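Local atomic coordinates of Non-reducing end beta-L-arabinofuranosidase (Bacteroides thetaiotaomicron, PDB entry 5MQO), a protein that probably hydrolyses glycosidic bonds in complex plant pectin as a family GH127 enzyme, with aceric acidase the likely activity. Residues T278-Q282 with M294-A300; F533-C539 with V573-M579. One frame throughout, in Å; residues are numbered along the deposited sequence.

Contact 1. Residues T278-Q282 with M294-A300; sequences TDDNQ and MGHAVRA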
ATOM      1  N   THR A 278       9.620  -3.119  24.108  1.00 59.67           N
ATOM      2  CA  THR A 278      10.349  -3.984  23.236  1.00 56.16           C
ATOM      3  C   THR A 278      10.540  -3.324  21.891  1.00 55.84           C
ATOM      4  O   THR A 278       9.714  -2.534  21.463  1.00 57.83           O
ATOM      5  CB  THR A 278       9.628  -5.346  23.095  1.00 55.97           C
ATOM      6  OG1 THR A 278       8.241  -5.156  22.845  1.00 51.94           O
ATOM      7  CG2 THR A 278       9.753  -6.161  24.373  1.00 57.06           C
ATOM      8  N   ASP A 279      11.658  -3.627  21.236  1.00 55.68           N
ATOM      9  CA  ASP A 279      11.858  -3.236  19.842  1.00 54.43           C
ATOM     10  C   ASP A 279      10.671  -3.741  19.001  1.00 51.25           C
ATOM     11  O   ASP A 279      10.140  -3.052  18.163  1.00 49.44           O
ATOM     12  CB  ASP A 279      13.182  -3.815  19.306  1.00 55.24           C
ATOM     13  CG  ASP A 279      14.420  -3.223  19.983  1.00 57.05           C
ATOM     14  OD1 ASP A 279      14.276  -2.184  20.695  1.00 57.20           O
ATOM     15  OD2 ASP A 279      15.534  -3.819  19.785  1.00 55.21           O
ATOM     16  N   ASP A 280      10.249  -4.955  19.284  1.00 51.82           N
ATOM     17  CA  ASP A 280       9.182  -5.619  18.570  1.00 51.21           C
ATOM     18  C   ASP A 280       7.888  -4.831  18.598  1.00 50.16           C
ATOM     19  O   ASP A 280       7.203  -4.780  17.588  1.00 50.58           O
ATOM     20  CB  ASP A 280       8.980  -7.023  19.141  1.00 51.05           C
ATOM     21  CG  ASP A 280       8.249  -7.926  18.208  1.00 51.98           C
ATOM     22  OD1 ASP A 280       8.502  -7.926  16.964  1.00 51.72           O
ATOM     23  OD2 ASP A 280       7.435  -8.693  18.732  1.00 54.21           O
ATOM     24  N   ASN A 281       7.579  -4.179  19.724  1.00 51.52           N
ATOM     25  CA  ASN A 281       6.467  -3.202  19.779  1.00 51.65           C
ATOM     26  C   ASN A 281       6.909  -1.719  19.670  1.00 50.59           C
ATOM     27  O   ASN A 281       6.161  -0.815  20.088  1.00 50.55           O
ATOM     28  CB  ASN A 281       5.591  -3.430  21.018  1.00 53.13           C
ATOM     29  CG  ASN A 281       4.306  -2.598  20.986  1.00 57.80           C
ATOM     30  OD1 ASN A 281       3.614  -2.496  19.951  1.00 57.50           O
ATOM     31  ND2 ASN A 281       3.995  -1.959  22.127  1.00 61.08           N
ATOM     32  N   GLN A 282       8.075  -1.469  19.055  1.00 49.51           N
ATOM     33  CA  GLN A 282       8.650  -0.123  18.894  1.00 50.96           C
ATOM     34  C   GLN A 282       8.492   0.748  20.168  1.00 53.04           C
ATOM     35  O   GLN A 282       8.155   1.939  20.069  1.00 51.56           O
ATOM     36  CB  GLN A 282       8.016   0.606  17.699  1.00 50.01           C
ATOM     37  CG  GLN A 282       8.030  -0.114  16.367  1.00 51.36           C
ATOM     38  CD  GLN A 282       7.160  -1.364  16.302  1.00 54.73           C
ATOM     39  OE1 GLN A 282       6.022  -1.377  16.776  1.00 57.75           O
ATOM     40  NE2 GLN A 282       7.707  -2.437  15.721  1.00 54.68           N
ATOM     41  N   MET A 294      12.130  -0.640  13.185  1.00 54.06           N
ATOM     42  CA  MET A 294      12.441  -1.514  14.297  1.00 55.33           C
ATOM     43  C   MET A 294      11.950  -2.955  14.335  1.00 58.04           C
ATOM     44  O   MET A 294      12.785  -3.906  14.322  1.00 62.69           O
ATOM     45  CB  MET A 294      11.981  -0.830  15.555  1.00 58.43           C
ATOM     46  CG  MET A 294      12.779  -1.247  16.765  1.00 58.66           C
ATOM     47  SD  MET A 294      12.860   0.128  17.885  1.00 59.95           S
ATOM     48  CE  MET A 294      14.246   1.112  17.282  1.00 59.36           C
ATOM     49  N   GLY A 295      10.646  -3.168  14.486  1.00 55.87           N
ATOM     50  CA  GLY A 295      10.233  -4.525  14.956  1.00 55.89           C
ATOM     51  C   GLY A 295       9.217  -5.198  14.080  1.00 53.77           C
ATOM     52  O   GLY A 295       9.436  -5.310  12.897  1.00 53.59           O
ATOM     53  N   HIS A 296       8.118  -5.653  14.674  1.00 52.11           N
ATOM     54  CA  HIS A 296       6.938  -6.092  13.930  1.00 52.62           C
ATOM     55  C   HIS A 296       6.514  -5.012  12.897  1.00 51.57           C
ATOM     56  O   HIS A 296       6.127  -3.915  13.288  1.00 50.79           O
ATOM     57  CB  HIS A 296       5.803  -6.358  14.918  1.00 53.89           C
ATOM     58  CG  HIS A 296       4.605  -7.015  14.313  1.00 56.95           C
ATOM     59  ND1 HIS A 296       4.177  -8.266  14.692  1.00 61.60           N
ATOM     60  CD2 HIS A 296       3.733  -6.594  13.377  1.00 58.97           C
ATOM     61  CE1 HIS A 296       3.103  -8.596  14.001  1.00 62.73           C
ATOM     62  NE2 HIS A 296       2.812  -7.594  13.196  1.00 62.77           N
ATOM     63  N   ALA A 297       6.563  -5.334  11.598  1.00 49.07           N
ATOM     64  CA  ALA A 297       6.528  -4.295  10.578  1.00 47.69           C
ATOM     65  C   ALA A 297       5.170  -3.584  10.448  1.00 47.99           C
ATOM     66  O   ALA A 297       5.102  -2.407  10.152  1.00 46.54           O
ATOM     67  CB  ALA A 297       7.033  -4.829   9.250  1.00 45.86           C
ATOM     68  N   VAL A 298       4.097  -4.304  10.721  1.00 51.14           N
ATOM     69  CA  VAL A 298       2.741  -3.746  10.716  1.00 51.93           C
ATOM     70  C   VAL A 298       2.650  -2.681  11.822  1.00 52.74           C
ATOM     71  O   VAL A 298       2.299  -1.530  11.557  1.00 50.44           O
ATOM     72  CB  VAL A 298       1.622  -4.824  10.941  1.00 52.05           C
ATOM     73  CG1 VAL A 298       0.242  -4.201  10.735  1.00 53.28           C
ATOM     74  CG2 VAL A 298       1.761  -6.013  10.013  1.00 50.39           C
ATOM     75  N   ARG A 299       2.981  -3.074  13.052  1.00 53.40           N
ATOM     76  CA  ARG A 299       2.973  -2.161  14.184  1.00 53.56           C
ATOM     77  C   ARG A 299       3.861  -0.948  13.896  1.00 50.41           C
ATOM     78  O   ARG A 299       3.449   0.184  14.116  1.00 50.18           O
ATOM     79  CB  ARG A 299       3.404  -2.881  15.465  1.00 59.20           C
ATOM     80  CG  ARG A 299       2.431  -3.962  15.975  1.00 63.71           C
ATOM     81  CD  ARG A 299       2.702  -4.409  17.411  1.00 68.55           C
ATOM     82  NE  ARG A 299       2.871  -5.865  17.565  1.00 78.37           N
ATOM     83  CZ  ARG A 299       3.300  -6.499  18.686  1.00 87.87           C
ATOM     84  NH1 ARG A 299       3.593  -5.847  19.827  1.00 89.73           N
ATOM     85  NH2 ARG A 299       3.422  -7.822  18.681  1.00 88.38           N
ATOM     86  N   ALA A 300       5.051  -1.198  13.358  1.00 47.42           N
ATOM     87  CA  ALA A 300       5.998  -0.151  12.980  1.00 45.57           C
ATOM     88  C   ALA A 300       5.398   0.856  12.002  1.00 44.42           C
ATOM     89  O   ALA A 300       5.378   2.068  12.216  1.00 42.01           O
ATOM     90  CB  ALA A 300       7.208  -0.789  12.334  1.00 45.69           C
TER
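A type I beta turn, Asp279 to Gln282, packs against the N-terminal end of helix 297-314 in the GH127 catalytic domain, an (alpha/alpha)6 barrel in this family. Thr278 leads in; its OG1 accepts a weak hydrogen bond from Asn281 N (3.3 Å). Asp279 O closes the turn by accepting Gln282 N at 2.8 Å and also receives a CA-H...O contact from Gly295 CA at 3.5 Å, while Met294 CG lies 3.6 Å from Asp279 CB. The Asp279 carboxylate turns to Ser349 and Arg284. Asp280 CA and Gly295 CA, 3.9 Å apart, are the closest pair of CA atoms across the segments. A side chain on Gly295 would not fit: an ideal CB would fall 2.3 Å from Asp279 O. Asp280 O accepts a hydrogen bond from His296 N (3.2 Å), the amide of the N-cap residue; Asp280 OD1, bonded to His364 N, takes a weak second share of His296 N, also at 3.2 Å. Asp280 OD2 stands 4.1 Å from Arg299 NH2, well out of the guanidinium plane, so only charge attraction acts there. Asn281 OD1 lies near that plane and accepts a weak but nearly straight bond from Arg299 NH1 (3.4 Å), while Asp280 O sits over one guanidinium face. Gln282, with left-handed backbone angles, folds its side chain along the first helical turn, where Ala300 N bonds His296 O. Its CG meets Met294 CB at 4.1 Å, NE2 lies 3.8 Å from Ala300 CB, and OE1 rests 3.3 Å from Arg299 CB.

Contact 2. Residues F533-C539 with V573-M579; sequences FRIPEWC and VELVMDM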
ATOM      1  N   PHE A 533       1.886  16.700 -13.003  1.00 58.35           N
ATOM      2  CA  PHE A 533       2.027  15.272 -13.370  1.00 59.55           C
ATOM      3  C   PHE A 533       3.268  14.687 -12.758  1.00 58.24           C
ATOM      4  O   PHE A 533       4.391  15.148 -13.021  1.00 60.36           O
ATOM      5  CB  PHE A 533       2.083  15.101 -14.894  1.00 62.20           C
ATOM      6  CG  PHE A 533       0.857  15.604 -15.581  1.00 63.41           C
ATOM      7  CD1 PHE A 533       0.694  16.974 -15.811  1.00 63.42           C
ATOM      8  CD2 PHE A 533      -0.163  14.729 -15.913  1.00 62.78           C
ATOM      9  CE1 PHE A 533      -0.456  17.451 -16.387  1.00 64.67           C
ATOM     10  CE2 PHE A 533      -1.307  15.197 -16.497  1.00 64.36           C
ATOM     11  CZ  PHE A 533      -1.460  16.560 -16.734  1.00 66.34           C
ATOM     12  N   ARG A 534       3.089  13.672 -11.930  1.00 58.49           N
ATOM     13  CA  ARG A 534       4.246  13.018 -11.329  1.00 57.76           C
ATOM     14  C   ARG A 534       5.065  12.369 -12.443  1.00 56.63           C
ATOM     15  O   ARG A 534       4.506  11.743 -13.333  1.00 57.06           O
ATOM     16  CB  ARG A 534       3.813  11.995 -10.273  1.00 58.45           C
ATOM     17  CG  ARG A 534       4.967  11.334  -9.537  1.00 59.50           C
ATOM     18  CD  ARG A 534       4.470  10.511  -8.378  1.00 59.82           C
ATOM     19  NE  ARG A 534       3.827   9.325  -8.885  1.00 60.62           N
ATOM     20  CZ  ARG A 534       4.456   8.211  -9.256  1.00 63.98           C
ATOM     21  NH1 ARG A 534       3.742   7.174  -9.718  1.00 62.60           N
ATOM     22  NH2 ARG A 534       5.785   8.112  -9.156  1.00 67.43           N
ATOM     23  N   ILE A 535       6.370  12.588 -12.425  1.00 57.09           N
ATOM     24  CA  ILE A 535       7.308  11.783 -13.204  1.00 59.23           C
ATOM     25  C   ILE A 535       7.874  10.663 -12.317  1.00 58.25           C
ATOM     26  O   ILE A 535       8.643  10.961 -11.403  1.00 55.77           O
ATOM     27  CB  ILE A 535       8.485  12.623 -13.717  1.00 61.06           C
ATOM     28  CG1 ILE A 535       7.979  13.901 -14.411  1.00 62.35           C
ATOM     29  CG2 ILE A 535       9.367  11.759 -14.614  1.00 62.48           C
ATOM     30  CD1 ILE A 535       6.824  13.682 -15.374  1.00 64.11           C
ATOM     31  N   PRO A 536       7.487   9.382 -12.579  1.00 58.63           N
ATOM     32  CA  PRO A 536       8.037   8.238 -11.824  1.00 58.72           C
ATOM     33  C   PRO A 536       9.560   8.155 -11.741  1.00 57.37           C
ATOM     34  O   PRO A 536      10.253   8.542 -12.676  1.00 54.29           O
ATOM     35  CB  PRO A 536       7.476   7.016 -12.562  1.00 58.05           C
ATOM     36  CG  PRO A 536       6.162   7.487 -13.067  1.00 58.98           C
ATOM     37  CD  PRO A 536       6.328   8.958 -13.391  1.00 58.51           C
ATOM     38  N   GLU A 537      10.036   7.660 -10.597  1.00 59.84           N
ATOM     39  CA  GLU A 537      11.453   7.474 -10.306  1.00 59.89           C
ATOM     40  C   GLU A 537      12.043   6.556 -11.348  1.00 58.44           C
ATOM     41  O   GLU A 537      13.134   6.798 -11.834  1.00 59.10           O
ATOM     42  CB  GLU A 537      11.654   6.884  -8.901  1.00 62.57           C
ATOM     43  CG  GLU A 537      13.100   6.975  -8.408  1.00 65.57           C
ATOM     44  CD  GLU A 537      13.370   6.296  -7.072  1.00 65.45           C
ATOM     45  OE1 GLU A 537      12.495   5.583  -6.545  1.00 71.45           O
ATOM     46  OE2 GLU A 537      14.482   6.471  -6.537  1.00 64.52           O
ATOM     47  N   TRP A 538      11.294   5.531 -11.726  1.00 57.12           N
ATOM     48  CA  TRP A 538      11.708   4.652 -12.828  1.00 58.93           C
ATOM     49  C   TRP A 538      11.822   5.273 -14.234  1.00 60.40           C
ATOM     50  O   TRP A 538      12.401   4.639 -15.110  1.00 59.31           O
ATOM     51  CB  TRP A 538      10.823   3.394 -12.892  1.00 56.98           C
ATOM     52  CG  TRP A 538       9.372   3.621 -13.000  1.00 55.89           C
ATOM     53  CD1 TRP A 538       8.480   3.569 -11.990  1.00 56.34           C
ATOM     54  CD2 TRP A 538       8.617   3.894 -14.192  1.00 57.25           C
ATOM     55  NE1 TRP A 538       7.209   3.796 -12.457  1.00 57.51           N
ATOM     56  CE2 TRP A 538       7.262   4.013 -13.806  1.00 57.60           C
ATOM     57  CE3 TRP A 538       8.949   4.057 -15.546  1.00 57.06           C
ATOM     58  CZ2 TRP A 538       6.229   4.294 -14.728  1.00 58.19           C
ATOM     59  CZ3 TRP A 538       7.920   4.348 -16.465  1.00 57.43           C
ATOM     60  CH2 TRP A 538       6.578   4.461 -16.047  1.00 57.24           C
ATOM     61  N   CYS A 539      11.280   6.473 -14.461  1.00 65.08           N
ATOM     62  CA  CYS A 539      11.148   7.043 -15.821  1.00 70.42           C
ATOM     63  C   CYS A 539      12.287   7.984 -16.255  1.00 78.91           C
ATOM     64  O   CYS A 539      12.420   9.121 -15.727  1.00 79.59           O
ATOM     65  CB  CYS A 539       9.823   7.800 -15.963  1.00 69.80           C
ATOM     66  SG  CYS A 539       9.558   8.495 -17.616  1.00 63.29           S
ATOM     67  N   VAL A 573      -4.293  17.589 -21.977  1.00 66.07           N
ATOM     68  CA  VAL A 573      -2.881  17.359 -21.679  1.00 65.26           C
ATOM     69  C   VAL A 573      -2.552  15.883 -21.913  1.00 65.39           C
ATOM     70  O   VAL A 573      -3.376  14.997 -21.646  1.00 61.32           O
ATOM     71  CB  VAL A 573      -2.532  17.698 -20.220  1.00 65.68           C
ATOM     72  CG1 VAL A 573      -1.018  17.778 -20.042  1.00 67.21           C
ATOM     73  CG2 VAL A 573      -3.173  19.001 -19.797  1.00 64.42           C
ATOM     74  N   GLU A 574      -1.338  15.632 -22.391  1.00 68.92           N
ATOM     75  CA  GLU A 574      -0.910  14.290 -22.747  1.00 72.63           C
ATOM     76  C   GLU A 574       0.544  14.031 -22.320  1.00 73.88           C
ATOM     77  O   GLU A 574       1.491  14.570 -22.895  1.00 76.75           O
ATOM     78  CB  GLU A 574      -1.100  14.048 -24.245  1.00 76.74           C
ATOM     79  CG  GLU A 574      -1.178  12.576 -24.621  1.00 79.95           C
ATOM     80  CD  GLU A 574      -1.558  12.361 -26.075  1.00 81.91           C
ATOM     81  OE1 GLU A 574      -2.755  12.536 -26.412  1.00 81.49           O
ATOM     82  OE2 GLU A 574      -0.645  12.026 -26.867  1.00 80.86           O
ATOM     83  N   LEU A 575       0.697  13.205 -21.286  1.00 73.90           N
ATOM     84  CA  LEU A 575       1.996  12.775 -20.794  1.00 68.83           C
ATOM     85  C   LEU A 575       2.384  11.555 -21.575  1.00 66.38           C
ATOM     86  O   LEU A 575       1.587  10.623 -21.663  1.00 63.88           O
ATOM     87  CB  LEU A 575       1.866  12.415 -19.327  1.00 69.57           C
ATOM     88  CG  LEU A 575       3.127  11.941 -18.613  1.00 72.62           C
ATOM     89  CD1 LEU A 575       4.214  13.008 -18.602  1.00 74.62           C
ATOM     90  CD2 LEU A 575       2.785  11.518 -17.195  1.00 71.19           C
ATOM     91  N   VAL A 576       3.576  11.570 -22.173  1.00 65.36           N
ATOM     92  CA  VAL A 576       4.164  10.354 -22.754  1.00 65.49           C
ATOM     93  C   VAL A 576       5.402   9.981 -21.955  1.00 61.68           C
ATOM     94  O   VAL A 576       6.396  10.678 -22.023  1.00 59.72           O
ATOM     95  CB  VAL A 576       4.565  10.533 -24.242  1.00 68.47           C
ATOM     96  CG1 VAL A 576       5.131   9.234 -24.829  1.00 66.79           C
ATOM     97  CG2 VAL A 576       3.383  11.007 -25.062  1.00 69.75           C
ATOM     98  N   MET A 577       5.315   8.901 -21.186  1.00 62.88           N
ATOM     99  CA  MET A 577       6.455   8.355 -20.415  1.00 63.76           C
ATOM    100  C   MET A 577       7.024   7.203 -21.201  1.00 63.44           C
ATOM    101  O   MET A 577       6.274   6.353 -21.635  1.00 64.71           O
ATOM    102  CB  MET A 577       6.009   7.836 -19.029  1.00 62.65           C
ATOM    103  CG  MET A 577       5.553   8.924 -18.051  1.00 61.99           C
ATOM    104  SD  MET A 577       4.527   8.398 -16.633  1.00 60.95           S
ATOM    105  CE  MET A 577       2.971   8.068 -17.435  1.00 63.75           C
ATOM    106  N   ASP A 578       8.330   7.187 -21.425  1.00 65.95           N
ATOM    107  CA  ASP A 578       8.966   5.986 -21.954  1.00 69.91           C
ATOM    108  C   ASP A 578       8.884   4.932 -20.892  1.00 67.86           C
ATOM    109  O   ASP A 578       9.155   5.201 -19.731  1.00 70.86           O
ATOM    110  CB  ASP A 578      10.435   6.203 -22.275  1.00 75.11           C
ATOM    111  CG  ASP A 578      10.651   6.863 -23.614  1.00 81.68           C
ATOM    112  OD1 ASP A 578       9.672   7.374 -24.241  1.00 82.09           O
ATOM    113  OD2 ASP A 578      11.835   6.868 -24.028  1.00 86.96           O
ATOM    114  N   MET A 579       8.531   3.729 -21.298  1.00 64.41           N
ATOM    115  CA  MET A 579       8.348   2.641 -20.377  1.00 60.78           C
ATOM    116  C   MET A 579       9.090   1.412 -20.879  1.00 57.78           C
ATOM    117  O   MET A 579       8.500   0.391 -21.193  1.00 58.80           O
ATOM    118  CB  MET A 579       6.858   2.389 -20.205  1.00 60.53           C
ATOM    119  CG  MET A 579       6.575   1.453 -19.058  1.00 62.43           C
ATOM    120  SD  MET A 579       4.861   1.003 -18.934  1.00 64.24           S
ATOM    121  CE  MET A 579       4.238   2.451 -18.117  1.00 63.61           C
TER
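The ring of Phe533 meets Val573 obliquely, CZ of Phe533 3.6 Å from CG1 of Val573, at one end of the apolar seam between two face-packed sheets, a beta-sandwich arrangement in the GH127 middle domain. Strands 533-535 and 573-577 belong to different sheets; their axes run 9.7 Å apart and almost parallel, at 8°, so side chains fill the gap and no hydrogen bond crosses it. Val573, Leu575 and Met577 alternate along their strand and all direct CA-to-CB toward the other segment. Leu575 sits between two neighbours, with CD2 4.3 Å from Phe533 CB and CD1 4.2 Å from Ile535 CD1. Val517 and Leu544, from strands flanking 572-577, add to the same core. The guanidinium of Arg534 instead forms salt bridges with Glu406 and Glu409 of helix 402-416, joining this strand to the catalytic domain. Beyond the strand, a type I turn from Pro536 to Cys539, closed by Cys539 N to Pro536 O at 2.9 Å, wraps round the end of the seam. Met577 SD lies 3.8 Å from Pro536 CD and makes an oblique Met-aromatic contact with Trp538, 5.4 Å from the centroid of its six-membered ring. Cys539 SG packs on Met577 CB at 3.9 Å. Past the strand end, Asp578 O meets the indole edge 3.6 Å from Trp538 CZ3, and Met579 CE reaches within 3.7 Å of Trp538 CH2.

How the contacts relate
From the N terminus, helix 258-270 leads into the loop carrying 278-282; contact 1 closes over 11 residues without helix or strand and delivers the chain to helix 297-314, whose Val298 touches the disulfide-bonded Cys383. The chain then completes the helices of the catalytic domain, including 402-416, before entering the middle-domain strands. Contact 2 spans 33 residues that hold strands 542-546, 549-550 and 559-565, and joins two sheets across their faces. The contacts stand in series, neither nested nor crossed, on opposite sides of the chain's centre. The centres of contact 1 and contact 2 are 36 Å apart, and their nearest atoms about 20 Å. One is local and largely polar, the other apolar between sheets.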